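Local coordinates for protein putative peptidase (Parabacteroides merdae, PDB 4L8K) that probably hydrolyses peptide bonds as a serine peptidase of family S41, in the ClpP/crotonase clan, at residues K29-W33 / D34-D38; Q276-E279 / F280-P284; T301-E304 / A305-L309. One frame throughout, in Å; residues are numbered along the deposited sequence.

In the fold
The three contacts are local and follow one another along the chain, none nesting in or crossing another. Interaction 1 (29-33 with 34-38) turns the loop after helix 8-22 into helix 33-43, in the N-terminal helical region. Interaction 2 (276-279 with 280-284) closes a tight turn in the loop between strands 270-271 and 286-287, near the middle of the molecule. Interaction 3 (301-304 with 305-309) lies within helix 301-311, against the mixed sheet. K29 packs on F280, so interactions 1 and 2 touch although their centres are 24 Å apart. Interaction 3 lies on the opposite side of the chain's centre from interaction 1, their centres 44 Å apart.

Interaction 1 (K29-W33 / D34-D38); sequences KDVDW and DDVYD
W33 and V36 form the tight side of this helix start. The CG1 methyl of V36 sits over one face of the indole, in a CH-pi contact 3.8 Å from the centroid of the W33 six-membered ring, displaced toward the rim; its shortest approach is to W33 CZ3, at 3.5 Å. The methyl reaches the ring because V36 CG1 lies anti to the backbone N (chi1 163°). Alongside, V31 CB adds a looser apolar touch to V36 CG2. W16 of helix 8-22 stacks on the W33 ring, F26 meets it as well, and M60 of helix 50-61 packs on both W33 and V36. Replacing W33 by an alanine is likely to leave V36 CG1 without its aromatic face and to open a gap beside W16 and M60.

The solvent side is acidic and held by a side-chain cap and by backbone bonds. D32 OD1 accepts from D34 N at 3.1 Å, the N-H coming from above the carboxylate plane, 40° out of it. D32 O takes V36 N at 3.1 Å in its carbonyl plane and a weak bond from D35 N, while W33 O receives Y37 N. The exposed acids bring like charges together: D32 OD2 stands 3.8 Å from D35 OD2, their carboxylates turned 44° apart, and D34 OD2 also lies near D32 OD1. This crowding of carboxylates is likely to be eased by solvent and by the amide ends of the first helical turn. Y37 turns elsewhere, its hydroxyl bonded to E13. With the D32 side chain capping the D34 amide, the whole is a classic aspartate N-cap opening helix 33-43.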
loop_
_atom_site.group_PDB
_atom_site.type_symbol
_atom_site.label_atom_id
_atom_site.label_comp_id
_atom_site.label_asym_id
_atom_site.label_seq_id
_atom_site.Cartn_x
_atom_site.Cartn_y
_atom_site.Cartn_z
ATOM N N LYS A 29 12.408 -11.411 -10.187
ATOM C CA LYS A 29 13.715 -10.991 -9.671
ATOM C C LYS A 29 14.867 -11.400 -10.602
ATOM O O LYS A 29 14.854 -12.500 -11.151
ATOM C CB LYS A 29 13.953 -11.566 -8.254
ATOM C CG LYS A 29 12.823 -11.292 -7.243
ATOM C CD LYS A 29 12.501 -9.792 -7.099
ATOM C CE LYS A 29 11.363 -9.509 -6.163
ATOM N NZ LYS A 29 11.380 -8.096 -5.708
ATOM N N ASP A 30 15.868 -10.516 -10.756
ATOM C CA ASP A 30 17.038 -10.734 -11.597
ATOM C C ASP A 30 17.971 -11.821 -11.057
ATOM O O ASP A 30 18.790 -12.320 -11.823
ATOM C CB ASP A 30 17.844 -9.431 -11.838
ATOM C CG ASP A 30 18.017 -8.468 -10.673
ATOM O OD1 ASP A 30 18.589 -8.883 -9.635
ATOM O OD2 ASP A 30 17.701 -7.269 -10.847
ATOM N N VAL A 31 17.885 -12.171 -9.763
ATOM C CA VAL A 31 18.739 -13.215 -9.186
ATOM C C VAL A 31 18.078 -14.589 -9.288
ATOM O O VAL A 31 16.851 -14.696 -9.403
ATOM C CB VAL A 31 19.201 -12.951 -7.718
ATOM C CG1 VAL A 31 20.157 -11.768 -7.629
ATOM C CG2 VAL A 31 18.024 -12.796 -6.755
ATOM N N ASP A 32 18.922 -15.631 -9.224
ATOM C CA ASP A 32 18.584 -17.046 -9.152
ATOM C C ASP A 32 18.881 -17.464 -7.710
ATOM O O ASP A 32 20.012 -17.278 -7.238
ATOM C CB ASP A 32 19.397 -17.857 -10.188
ATOM C CG ASP A 32 19.118 -19.362 -10.293
ATOM O OD1 ASP A 32 18.548 -19.942 -9.336
ATOM O OD2 ASP A 32 19.533 -19.973 -11.306
ATOM N N TRP A 33 17.865 -17.998 -7.005
ATOM C CA TRP A 33 17.966 -18.378 -5.599
ATOM C C TRP A 33 18.946 -19.540 -5.360
ATOM O O TRP A 33 19.499 -19.632 -4.265
ATOM C CB TRP A 33 16.580 -18.678 -5.004
ATOM C CG TRP A 33 16.530 -18.569 -3.504
ATOM C CD1 TRP A 33 16.120 -19.535 -2.630
ATOM C CD2 TRP A 33 16.870 -17.421 -2.706
ATOM N NE1 TRP A 33 16.189 -19.069 -1.337
ATOM C CE2 TRP A 33 16.651 -17.773 -1.352
ATOM C CE3 TRP A 33 17.304 -16.110 -3.005
ATOM C CZ2 TRP A 33 16.911 -16.886 -0.295
ATOM C CZ3 TRP A 33 17.517 -15.218 -1.963
ATOM C CH2 TRP A 33 17.327 -15.609 -0.625
ATOM N N ASP A 34 19.217 -20.370 -6.385
ATOM C CA ASP A 34 20.202 -21.456 -6.298
ATOM C C ASP A 34 21.628 -20.899 -6.307
ATOM O O ASP A 34 22.484 -21.433 -5.601
ATOM C CB ASP A 34 20.019 -22.464 -7.450
ATOM C CG ASP A 34 18.869 -23.446 -7.289
ATOM O OD1 ASP A 34 18.461 -23.707 -6.133
ATOM O OD2 ASP A 34 18.412 -23.998 -8.318
ATOM N N ASP A 35 21.885 -19.826 -7.097
ATOM C CA ASP A 35 23.197 -19.163 -7.165
ATOM C C ASP A 35 23.437 -18.355 -5.890
ATOM O O ASP A 35 24.590 -18.175 -5.496
ATOM C CB ASP A 35 23.339 -18.245 -8.401
ATOM C CG ASP A 35 23.054 -18.879 -9.762
ATOM O OD1 ASP A 35 23.175 -20.128 -9.883
ATOM O OD2 ASP A 35 22.742 -18.122 -10.717
ATOM N N VAL A 36 22.339 -17.867 -5.258
ATOM C CA VAL A 36 22.361 -17.150 -3.978
ATOM C C VAL A 36 22.801 -18.171 -2.906
ATOM O O VAL A 36 23.636 -17.847 -2.046
ATOM C CB VAL A 36 20.992 -16.457 -3.655
ATOM C CG1 VAL A 36 20.881 -16.086 -2.180
ATOM C CG2 VAL A 36 20.779 -15.217 -4.527
ATOM N N TYR A 37 22.285 -19.425 -3.001
ATOM C CA TYR A 37 22.705 -20.474 -2.072
ATOM C C TYR A 37 24.218 -20.736 -2.210
ATOM O O TYR A 37 24.910 -20.752 -1.203
ATOM C CB TYR A 37 21.925 -21.794 -2.265
ATOM C CG TYR A 37 22.388 -22.870 -1.307
ATOM C CD1 TYR A 37 21.847 -22.973 -0.030
ATOM C CD2 TYR A 37 23.441 -23.724 -1.642
ATOM C CE1 TYR A 37 22.319 -23.917 0.885
ATOM C CE2 TYR A 37 23.935 -24.662 -0.731
ATOM C CZ TYR A 37 23.356 -24.768 0.524
ATOM O OH TYR A 37 23.830 -25.712 1.403
ATOM N N ASP A 38 24.708 -20.956 -3.445
ATOM C CA ASP A 38 26.119 -21.272 -3.724
ATOM C C ASP A 38 27.061 -20.191 -3.206
ATOM O O ASP A 38 28.084 -20.521 -2.610
ATOM C CB ASP A 38 26.358 -21.501 -5.226
ATOM C CG ASP A 38 25.597 -22.676 -5.804
ATOM O OD1 ASP A 38 25.273 -23.609 -5.036
ATOM O OD2 ASP A 38 25.329 -22.664 -7.026
#

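Interaction 2 (Q276-E279 / F280-P284); sequences QHTE and FGIDP
E279 and F280, neighbours in the chain, meet through the face of the phenyl ring: E279 CB stands 4.1 Å above the centroid of the F280 ring, almost exactly on its normal, a CH-pi contact. F280 CG lies anti to its own carbonyl carbon (chi1 -45°), which turns the ring back over E279 CB. From another direction H277 CB approaches F280 CE2 at 3.9 Å. Elsewhere in the loop T278 and I282 run side by side, with T278 CB 4.0 Å from I282 CG1.

The backbone sets these groups in place. G281 N bonds to T278 O at 3.0 Å, well above the carbonyl plane, and closes a type I beta turn from T278 to G281. G281 has a positive phi of 109°, where a side chain would be jammed against the preceding carbonyl. A water bridges the turn, donating to H277 O at 2.7 Å and to G281 O, and accepting a weak bond from F280 N.

Further out, E279 OE2 bonds to S266 OG of strand 262-266, and a phosphate ion, probably from the crystallisation liquor, lies about 5 Å from the E279 side chain. F280 meets the rings of F25 and F28 from the N-terminal region. T278 and I282 pack on N230 of helix 224-232, and T278 pairs with V270 of strand 270-271.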
loop_
_atom_site.group_PDB
_atom_site.type_symbol
_atom_site.label_atom_id
_atom_site.label_comp_id
_atom_site.label_asym_id
_atom_site.label_seq_id
_atom_site.Cartn_x
_atom_site.Cartn_y
_atom_site.Cartn_z
ATOM N N GLN A 276 -2.915 -9.297 -13.243
ATOM C CA GLN A 276 -1.562 -8.735 -13.125
ATOM C C GLN A 276 -1.231 -8.476 -11.656
ATOM O O GLN A 276 -2.095 -8.051 -10.884
ATOM C CB GLN A 276 -1.398 -7.450 -13.967
ATOM C CG GLN A 276 -1.783 -7.610 -15.456
ATOM C CD GLN A 276 -1.059 -8.725 -16.227
ATOM O OE1 GLN A 276 0.123 -9.040 -16.039
ATOM N NE2 GLN A 276 -1.818 -9.440 -17.015
ATOM N N HIS A 277 0.034 -8.748 -11.276
ATOM C CA HIS A 277 0.540 -8.587 -9.912
ATOM C C HIS A 277 0.552 -7.121 -9.472
ATOM O O HIS A 277 1.001 -6.259 -10.221
ATOM C CB HIS A 277 1.949 -9.188 -9.804
ATOM C CG HIS A 277 1.950 -10.672 -9.860
ATOM N ND1 HIS A 277 2.002 -11.428 -8.712
ATOM C CD2 HIS A 277 1.854 -11.497 -10.925
ATOM C CE1 HIS A 277 1.945 -12.683 -9.114
ATOM N NE2 HIS A 277 1.848 -12.774 -10.436
ATOM N N THR A 278 0.039 -6.848 -8.256
ATOM C CA THR A 278 -0.006 -5.493 -7.652
ATOM C C THR A 278 1.056 -5.355 -6.535
ATOM O O THR A 278 1.201 -4.283 -5.941
ATOM C CB THR A 278 -1.426 -5.211 -7.081
ATOM O OG1 THR A 278 -1.704 -6.147 -6.033
ATOM C CG2 THR A 278 -2.527 -5.270 -8.152
ATOM N N GLU A 279 1.796 -6.455 -6.254
ATOM C CA GLU A 279 2.809 -6.540 -5.201
ATOM C C GLU A 279 3.873 -5.455 -5.291
ATOM O O GLU A 279 4.332 -4.968 -4.272
ATOM C CB GLU A 279 3.506 -7.922 -5.244
ATOM C CG GLU A 279 4.583 -8.117 -4.176
ATOM C CD GLU A 279 4.117 -8.194 -2.726
ATOM O OE1 GLU A 279 2.912 -8.455 -2.483
ATOM O OE2 GLU A 279 4.976 -8.014 -1.829
ATOM N N PHE A 280 4.269 -5.104 -6.513
ATOM C CA PHE A 280 5.362 -4.193 -6.778
ATOM C C PHE A 280 4.909 -2.743 -6.815
ATOM O O PHE A 280 5.734 -1.841 -6.972
ATOM C CB PHE A 280 6.057 -4.630 -8.080
ATOM C CG PHE A 280 6.261 -6.127 -8.086
ATOM C CD1 PHE A 280 7.172 -6.730 -7.204
ATOM C CD2 PHE A 280 5.532 -6.941 -8.957
ATOM C CE1 PHE A 280 7.356 -8.121 -7.200
ATOM C CE2 PHE A 280 5.699 -8.339 -8.943
ATOM C CZ PHE A 280 6.604 -8.917 -8.056
ATOM N N GLY A 281 3.617 -2.542 -6.558
ATOM C CA GLY A 281 2.977 -1.242 -6.540
ATOM C C GLY A 281 2.050 -1.051 -7.728
ATOM O O GLY A 281 2.163 -1.765 -8.731
ATOM N N ILE A 282 1.126 -0.068 -7.598
ATOM C CA ILE A 282 0.149 0.355 -8.601
ATOM C C ILE A 282 0.458 1.803 -8.985
ATOM O O ILE A 282 0.603 2.684 -8.104
ATOM C CB ILE A 282 -1.314 0.203 -8.073
ATOM C CG1 ILE A 282 -1.664 -1.263 -7.743
ATOM C CG2 ILE A 282 -2.329 0.803 -9.052
ATOM C CD1 ILE A 282 -2.637 -1.423 -6.528
ATOM N N ASP A 283 0.573 2.038 -10.297
ATOM C CA ASP A 283 0.837 3.366 -10.848
ATOM C C ASP A 283 -0.412 4.214 -10.778
ATOM O O ASP A 283 -1.501 3.709 -11.068
ATOM C CB ASP A 283 1.337 3.276 -12.307
ATOM C CG ASP A 283 2.791 2.838 -12.444
ATOM O OD1 ASP A 283 3.590 3.114 -11.522
ATOM O OD2 ASP A 283 3.130 2.219 -13.469
ATOM N N PRO A 284 -0.299 5.515 -10.440
ATOM C CA PRO A 284 -1.505 6.373 -10.449
ATOM C C PRO A 284 -2.026 6.590 -11.882
ATOM O O PRO A 284 -1.314 6.299 -12.841
ATOM C CB PRO A 284 -0.991 7.681 -9.837
ATOM C CG PRO A 284 0.454 7.721 -10.210
ATOM C CD PRO A 284 0.927 6.299 -10.136
HETATM O O HOH W 1 2.912 -4.560 -9.285
#

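Interaction 3 (T301-E304 / A305-L309); sequences TIIE and AAIGL
The carbonyl oxygens of T301 to E304 accept from the amides of A305 to G308 in four successive i to i+4 hydrogen bonds, so the segments form regular alpha helix. This is helix 301-311, which packs on the mixed sheet of the S41 peptidase, a member of the ClpP/crotonase clan, against strands 149-153, 213-217 and 238-242. Of the four bonds, I307 N lies in the carbonyl plane of I303 O, whereas A305 N is tilted 27° from that of T301 O.

Only one apolar side-chain pair links the turns: I303 CG2 meets I307 CD1 at 3.8 Å, the two chains set at a slant. I303 CG2 lies anti to the backbone N, which carries this methyl along the helix toward the next turn. I307 also brings its CG1 within 3.4 Å of I303 O, next to the N-H bond that this oxygen accepts. The alanines stay close to the backbone: A306 CB lies 3.4 Å from I302 O, and A305 CB is equally near T301 O. Their small size probably lets the helix lie close to the sheet, where M241 of strand 238-242 touches both, I214 of strand 213-217 touches A306, and I151 of strand 149-153 touches A306 and I307.

The first turn is held at its polar ends by residues beyond it. T301 OG1 bonds to D294 OD2 and to T291 N. E304 OE1 makes a long, weak ion pair with R299 NH1. The E304 chain is bent at chi2 (-65°), and with this bend its other carboxylate oxygen, OE2, reaches the hydroxyl OH of Y99 and forms a hydrogen bond with it.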
loop_
_atom_site.group_PDB
_atom_site.type_symbol
_atom_site.label_atom_id
_atom_site.label_comp_id
_atom_site.label_asym_id
_atom_site.label_seq_id
_atom_site.Cartn_x
_atom_site.Cartn_y
_atom_site.Cartn_z
ATOM N N THR A 301 1.546 20.270 -4.332
ATOM C CA THR A 301 1.322 20.126 -5.782
ATOM C C THR A 301 0.221 19.097 -6.101
ATOM O O THR A 301 -0.599 19.341 -6.993
ATOM C CB THR A 301 2.640 19.733 -6.487
ATOM O OG1 THR A 301 3.696 20.498 -5.913
ATOM C CG2 THR A 301 2.612 19.984 -7.998
ATOM N N ILE A 302 0.187 17.980 -5.338
ATOM C CA ILE A 302 -0.760 16.894 -5.536
ATOM C C ILE A 302 -2.170 17.343 -5.124
ATOM O O ILE A 302 -3.097 17.165 -5.918
ATOM C CB ILE A 302 -0.286 15.582 -4.831
ATOM C CG1 ILE A 302 1.167 15.254 -5.275
ATOM C CG2 ILE A 302 -1.242 14.430 -5.177
ATOM C CD1 ILE A 302 1.862 14.059 -4.575
ATOM N N ILE A 303 -2.331 17.963 -3.929
ATOM C CA ILE A 303 -3.656 18.450 -3.520
ATOM C C ILE A 303 -4.150 19.509 -4.542
ATOM O O ILE A 303 -5.309 19.445 -4.966
ATOM C CB ILE A 303 -3.694 18.968 -2.054
ATOM C CG1 ILE A 303 -3.363 17.829 -1.052
ATOM C CG2 ILE A 303 -5.074 19.615 -1.716
ATOM C CD1 ILE A 303 -3.168 18.304 0.461
ATOM N N GLU A 304 -3.246 20.431 -4.980
ATOM C CA GLU A 304 -3.603 21.493 -5.926
ATOM C C GLU A 304 -4.046 20.941 -7.291
ATOM O O GLU A 304 -5.049 21.410 -7.827
ATOM C CB GLU A 304 -2.458 22.490 -6.113
ATOM C CG GLU A 304 -2.141 23.291 -4.866
ATOM C CD GLU A 304 -3.211 24.234 -4.350
ATOM O OE1 GLU A 304 -4.128 24.602 -5.115
ATOM O OE2 GLU A 304 -3.099 24.640 -3.176
ATOM N N ALA A 305 -3.326 19.929 -7.828
ATOM C CA ALA A 305 -3.676 19.293 -9.104
ATOM C C ALA A 305 -5.041 18.598 -8.989
ATOM O O ALA A 305 -5.858 18.727 -9.892
ATOM C CB ALA A 305 -2.598 18.303 -9.517
ATOM N N ALA A 306 -5.299 17.937 -7.836
ATOM C CA ALA A 306 -6.559 17.244 -7.559
ATOM C C ALA A 306 -7.711 18.268 -7.493
ATOM O O ALA A 306 -8.764 18.039 -8.100
ATOM C CB ALA A 306 -6.442 16.449 -6.260
ATOM N N ILE A 307 -7.476 19.440 -6.822
ATOM C CA ILE A 307 -8.465 20.528 -6.719
ATOM C C ILE A 307 -8.760 21.048 -8.134
ATOM O O ILE A 307 -9.923 21.159 -8.490
ATOM C CB ILE A 307 -8.024 21.674 -5.746
ATOM C CG1 ILE A 307 -8.073 21.221 -4.265
ATOM C CG2 ILE A 307 -8.866 22.967 -5.950
ATOM C CD1 ILE A 307 -7.330 22.226 -3.271
ATOM N N GLY A 308 -7.702 21.302 -8.924
ATOM C CA GLY A 308 -7.824 21.774 -10.304
ATOM C C GLY A 308 -8.661 20.853 -11.186
ATOM O O GLY A 308 -9.590 21.286 -11.878
ATOM N N LEU A 309 -8.367 19.563 -11.119
ATOM C CA LEU A 309 -9.080 18.538 -11.881
ATOM C C LEU A 309 -10.569 18.460 -11.515
ATOM O O LEU A 309 -11.395 18.445 -12.411
ATOM C CB LEU A 309 -8.411 17.179 -11.702
ATOM C CG LEU A 309 -8.901 16.059 -12.602
ATOM C CD1 LEU A 309 -8.839 16.460 -14.109
ATOM C CD2 LEU A 309 -8.077 14.816 -12.355
#